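Local coordinates for protein DegQ (Legionella fallonii, PDB 3PV2) that is an HtrA-family protease that self-compartmentalises into large 12-subunit assemblies and probably degrades misfolded proteins and acts as a chaperone, at residues G383-E395 and R405-T419. Sequence-based numbering, arbitrary orientation.
Sequences GNVIGVQVVGASE and RPGDIIISANKKPVT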
loop_
_atom_site.group_PDB
_atom_site.type_symbol
_atom_site.label_atom_id
_atom_site.label_comp_id
_atom_site.label_asym_id
_atom_site.label_seq_id
_atom_site.Cartn_x
_atom_site.Cartn_y
_atom_site.Cartn_z
ATOM N N GLY B 383 45.057 5.530 32.732
ATOM C CA GLY B 383 45.740 4.814 33.823
ATOM C C GLY B 383 44.808 4.483 34.963
ATOM O O GLY B 383 43.643 4.332 34.745
ATOM N N ASN B 384 45.325 4.405 36.176
ATOM C CA ASN B 384 44.507 4.136 37.312
ATOM C C ASN B 384 43.655 5.395 37.779
ATOM O O ASN B 384 44.212 6.413 38.199
ATOM C CB ASN B 384 45.311 3.605 38.465
ATOM C CG ASN B 384 44.374 2.957 39.503
ATOM O OD1 ASN B 384 43.325 2.413 39.107
ATOM N ND2 ASN B 384 44.675 3.079 40.786
ATOM N N VAL B 385 42.346 5.338 37.587
ATOM C CA VAL B 385 41.420 6.430 37.907
ATOM C C VAL B 385 40.843 6.198 39.303
ATOM O O VAL B 385 40.184 5.177 39.528
ATOM C CB VAL B 385 40.320 6.526 36.851
ATOM C CG1 VAL B 385 39.299 7.571 37.241
ATOM C CG2 VAL B 385 40.945 6.954 35.520
ATOM N N ILE B 386 41.045 7.190 40.196
ATOM C CA ILE B 386 40.523 7.215 41.551
ATOM C C ILE B 386 39.704 8.455 41.736
ATOM O O ILE B 386 40.123 9.579 41.371
ATOM C CB ILE B 386 41.635 7.242 42.574
ATOM C CG1 ILE B 386 42.416 5.939 42.528
ATOM C CG2 ILE B 386 41.056 7.266 43.939
ATOM C CD1 ILE B 386 43.876 6.023 43.180
ATOM N N GLY B 387 38.491 8.307 42.247
ATOM C CA GLY B 387 37.630 9.473 42.244
ATOM C C GLY B 387 36.264 9.089 42.729
ATOM O O GLY B 387 36.093 8.057 43.360
ATOM N N VAL B 388 35.318 9.952 42.431
ATOM C CA VAL B 388 33.925 9.728 42.835
ATOM C C VAL B 388 33.111 9.713 41.584
ATOM O O VAL B 388 33.131 10.693 40.813
ATOM C CB VAL B 388 33.421 10.841 43.767
ATOM C CG1 VAL B 388 31.874 10.782 43.921
ATOM C CG2 VAL B 388 34.069 10.672 45.137
ATOM N N GLN B 389 32.412 8.623 41.348
ATOM C CA GLN B 389 31.578 8.479 40.190
ATOM C C GLN B 389 30.252 9.065 40.429
ATOM O O GLN B 389 29.638 8.824 41.493
ATOM C CB GLN B 389 31.414 7.011 39.865
ATOM C CG GLN B 389 30.506 6.684 38.753
ATOM C CD GLN B 389 30.570 5.212 38.417
ATOM O OE1 GLN B 389 30.234 4.353 39.244
ATOM N NE2 GLN B 389 30.987 4.914 37.232
ATOM N N VAL B 390 29.755 9.826 39.446
ATOM C CA VAL B 390 28.401 10.398 39.563
ATOM C C VAL B 390 27.456 9.380 38.907
ATOM O O VAL B 390 27.460 9.188 37.699
ATOM C CB VAL B 390 28.264 11.706 38.824
ATOM C CG1 VAL B 390 26.809 12.217 38.921
ATOM C CG2 VAL B 390 29.327 12.771 39.349
ATOM N N VAL B 391 26.664 8.698 39.711
ATOM C CA VAL B 391 25.832 7.635 39.233
ATOM C C VAL B 391 24.569 8.263 38.718
ATOM O O VAL B 391 23.960 7.734 37.825
ATOM C CB VAL B 391 25.440 6.763 40.484
ATOM C CG1 VAL B 391 24.348 5.634 40.156
ATOM C CG2 VAL B 391 26.688 6.158 41.056
ATOM N N GLY B 392 24.144 9.385 39.311
ATOM C CA GLY B 392 22.928 10.060 38.881
ATOM C C GLY B 392 23.061 11.549 39.196
ATOM O O GLY B 392 23.803 11.953 40.089
ATOM N N ALA B 393 22.330 12.381 38.461
ATOM C CA ALA B 393 22.294 13.809 38.734
ATOM C C ALA B 393 20.942 14.353 38.371
ATOM O O ALA B 393 20.539 14.237 37.223
ATOM C CB ALA B 393 23.376 14.468 37.884
ATOM N N SER B 394 20.198 14.943 39.296
ATOM C CA SER B 394 18.917 15.434 38.892
ATOM C C SER B 394 19.108 16.638 37.993
ATOM O O SER B 394 20.040 17.417 38.115
ATOM C CB SER B 394 18.033 15.797 40.090
ATOM O OG SER B 394 18.656 16.758 40.866
ATOM N N GLU B 395 18.203 16.796 37.066
ATOM C CA GLU B 395 18.288 17.905 36.159
ATOM C C GLU B 395 18.031 19.262 36.832
ATOM O O GLU B 395 18.405 20.276 36.274
ATOM C CB GLU B 395 17.371 17.627 34.972
ATOM C CG GLU B 395 17.768 16.259 34.426
ATOM C CD GLU B 395 16.979 15.798 33.264
ATOM O OE1 GLU B 395 16.702 14.567 33.217
ATOM O OE2 GLU B 395 16.658 16.659 32.411
ATOM N N ARG B 405 27.319 15.057 34.199
ATOM C CA ARG B 405 26.337 14.060 33.782
ATOM C C ARG B 405 26.639 12.661 34.366
ATOM O O ARG B 405 27.813 12.326 34.677
ATOM C CB ARG B 405 26.379 13.940 32.248
ATOM C CG ARG B 405 25.907 15.191 31.480
ATOM C CD ARG B 405 24.406 15.418 31.582
ATOM N NE ARG B 405 24.003 16.654 30.895
ATOM C CZ ARG B 405 24.056 17.878 31.397
ATOM N NH1 ARG B 405 24.502 18.128 32.643
ATOM N NH2 ARG B 405 23.611 18.871 30.654
ATOM N N PRO B 406 25.589 11.841 34.491
ATOM C CA PRO B 406 25.758 10.509 35.010
ATOM C C PRO B 406 26.899 9.837 34.318
ATOM O O PRO B 406 27.097 10.035 33.115
ATOM C CB PRO B 406 24.426 9.825 34.683
ATOM C CG PRO B 406 23.401 11.037 34.752
ATOM C CD PRO B 406 24.198 12.131 34.075
ATOM N N GLY B 407 27.699 9.063 35.057
ATOM C CA GLY B 407 28.876 8.469 34.423
ATOM C C GLY B 407 30.160 9.211 34.583
ATOM O O GLY B 407 31.197 8.587 34.462
ATOM N N ASP B 408 30.102 10.539 34.804
ATOM C CA ASP B 408 31.262 11.314 35.101
ATOM C C ASP B 408 32.032 10.847 36.331
ATOM O O ASP B 408 31.407 10.448 37.319
ATOM C CB ASP B 408 30.859 12.771 35.289
ATOM C CG ASP B 408 30.564 13.487 33.982
ATOM O OD1 ASP B 408 30.753 12.892 32.898
ATOM O OD2 ASP B 408 30.140 14.697 34.023
ATOM N N ILE B 409 33.366 10.858 36.278
ATOM C CA ILE B 409 34.137 10.626 37.438
ATOM C C ILE B 409 34.764 11.921 37.890
ATOM O O ILE B 409 35.541 12.538 37.145
ATOM C CB ILE B 409 35.292 9.590 37.245
ATOM C CG1 ILE B 409 34.825 8.292 36.541
ATOM C CG2 ILE B 409 35.946 9.266 38.594
ATOM C CD1 ILE B 409 33.640 7.676 37.093
ATOM N N ILE B 410 34.457 12.355 39.118
ATOM C CA ILE B 410 35.112 13.498 39.735
ATOM C C ILE B 410 36.456 13.090 40.311
ATOM O O ILE B 410 36.545 12.292 41.257
ATOM C CB ILE B 410 34.291 14.104 40.804
ATOM C CG1 ILE B 410 32.992 14.617 40.191
ATOM C CG2 ILE B 410 34.992 15.339 41.459
ATOM C CD1 ILE B 410 31.888 14.905 41.310
ATOM N N ILE B 411 37.499 13.571 39.661
ATOM C CA ILE B 411 38.856 13.181 40.049
ATOM C C ILE B 411 39.644 14.240 40.816
ATOM O O ILE B 411 40.640 13.903 41.430
ATOM C CB ILE B 411 39.683 12.705 38.861
ATOM C CG1 ILE B 411 39.860 13.814 37.853
ATOM C CG2 ILE B 411 39.010 11.513 38.184
ATOM C CD1 ILE B 411 41.110 13.440 36.850
ATOM N N SER B 412 39.143 15.480 40.895
ATOM C CA SER B 412 39.707 16.484 41.737
ATOM C C SER B 412 38.672 17.522 41.961
ATOM O O SER B 412 37.685 17.664 41.220
ATOM C CB SER B 412 40.985 17.050 41.080
ATOM O OG SER B 412 40.687 18.092 40.099
ATOM N N ALA B 413 38.777 18.181 43.096
ATOM C CA ALA B 413 37.839 19.209 43.446
ATOM C C ALA B 413 38.671 20.326 44.119
ATOM O O ALA B 413 39.484 20.051 44.999
ATOM C CB ALA B 413 36.739 18.708 44.407
ATOM N N ASN B 414 38.440 21.555 43.694
ATOM C CA ASN B 414 39.281 22.719 44.084
ATOM C C ASN B 414 40.742 22.354 44.090
ATOM O O ASN B 414 41.453 22.652 45.034
ATOM C CB ASN B 414 38.871 23.242 45.440
ATOM C CG ASN B 414 37.404 23.799 45.454
ATOM O OD1 ASN B 414 36.859 24.144 44.402
ATOM N ND2 ASN B 414 36.779 23.861 46.647
ATOM N N LYS B 415 41.162 21.678 43.020
ATOM C CA LYS B 415 42.536 21.304 42.771
ATOM C C LYS B 415 43.064 20.299 43.726
ATOM O O LYS B 415 44.254 20.186 43.852
ATOM C CB LYS B 415 43.503 22.511 42.836
ATOM C CG LYS B 415 43.019 23.754 42.233
ATOM C CD LYS B 415 42.624 23.485 40.824
ATOM C CE LYS B 415 43.734 23.667 39.821
ATOM N NZ LYS B 415 43.366 22.869 38.607
ATOM N N LYS B 416 42.228 19.554 44.409
ATOM C CA LYS B 416 42.745 18.516 45.286
ATOM C C LYS B 416 42.182 17.190 44.801
ATOM O O LYS B 416 41.017 17.149 44.365
ATOM C CB LYS B 416 42.266 18.800 46.713
ATOM C CG LYS B 416 42.900 20.037 47.381
ATOM C CD LYS B 416 42.093 20.466 48.704
ATOM C CE LYS B 416 42.166 22.011 48.912
ATOM N NZ LYS B 416 41.322 22.878 47.987
ATOM N N PRO B 417 42.958 16.102 44.948
ATOM C CA PRO B 417 42.462 14.766 44.637
ATOM C C PRO B 417 41.300 14.400 45.511
ATOM O O PRO B 417 41.216 14.781 46.639
ATOM C CB PRO B 417 43.664 13.829 44.877
ATOM C CG PRO B 417 44.514 14.571 45.901
ATOM C CD PRO B 417 44.285 16.081 45.595
ATOM N N VAL B 418 40.421 13.588 44.934
ATOM C CA VAL B 418 39.236 13.024 45.558
ATOM C C VAL B 418 39.326 11.591 45.586
ATOM O O VAL B 418 39.525 10.984 44.524
ATOM C CB VAL B 418 38.070 13.383 44.645
ATOM C CG1 VAL B 418 36.946 12.541 44.883
ATOM C CG2 VAL B 418 37.765 14.894 44.858
ATOM N N THR B 419 39.186 10.978 46.766
ATOM C CA THR B 419 39.239 9.559 46.883
ATOM C C THR B 419 37.880 8.932 47.176
ATOM O O THR B 419 37.432 8.066 46.476
ATOM C CB THR B 419 40.203 9.172 48.006
ATOM O OG1 THR B 419 39.905 9.960 49.166
ATOM C CG2 THR B 419 41.662 9.498 47.559
HETATM O O HOH W 1 31.467 6.118 35.085
#
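The antiparallel strand pair in the second PDZ domain joins V388 to I410 through two backbone hydrogen bonds, V388 N to I410 O (2.9 Å) and I410 N to V388 O (2.7 Å). That reciprocity marks a hydrogen-bonded pair, and Q389 with I409 forms the adjoining non-hydrogen-bonded pair. Further along, V390 N reaches D408 O and V390 O accepts G407 N, each nearly straight on its carbonyl (C=O...donor 172°). The second bond ends the pairing at the type II turn R405-D408, where G407's positive phi would jam any CB against P406 O; R405 N donates a hydrogen bond to D408 OD2 (2.8 Å) from above the carboxylate plane, and R441 forms a salt bridge to that oxygen. In the PDZ sheet, strand 384-393 lies between 370-378 and 409-413, and the chain turns a corner at G387, where I410 O leaves no room for a side chain and CA makes a CH...O contact with V418 O (3.3 Å). On the Q389 side, I409 CD1 lies 3.6 Å from Q389 CB, while a water joins Q389 NE2 to G407 O and R373 holds OE1. On the V388 and I410 face, chi1 of 167° turns V388 CG2 to V418 CG1 (3.4 Å, tight), the side chains crossing at about a right angle; I410 and V390 meet obliquely, CD1 to CG2 3.9 Å.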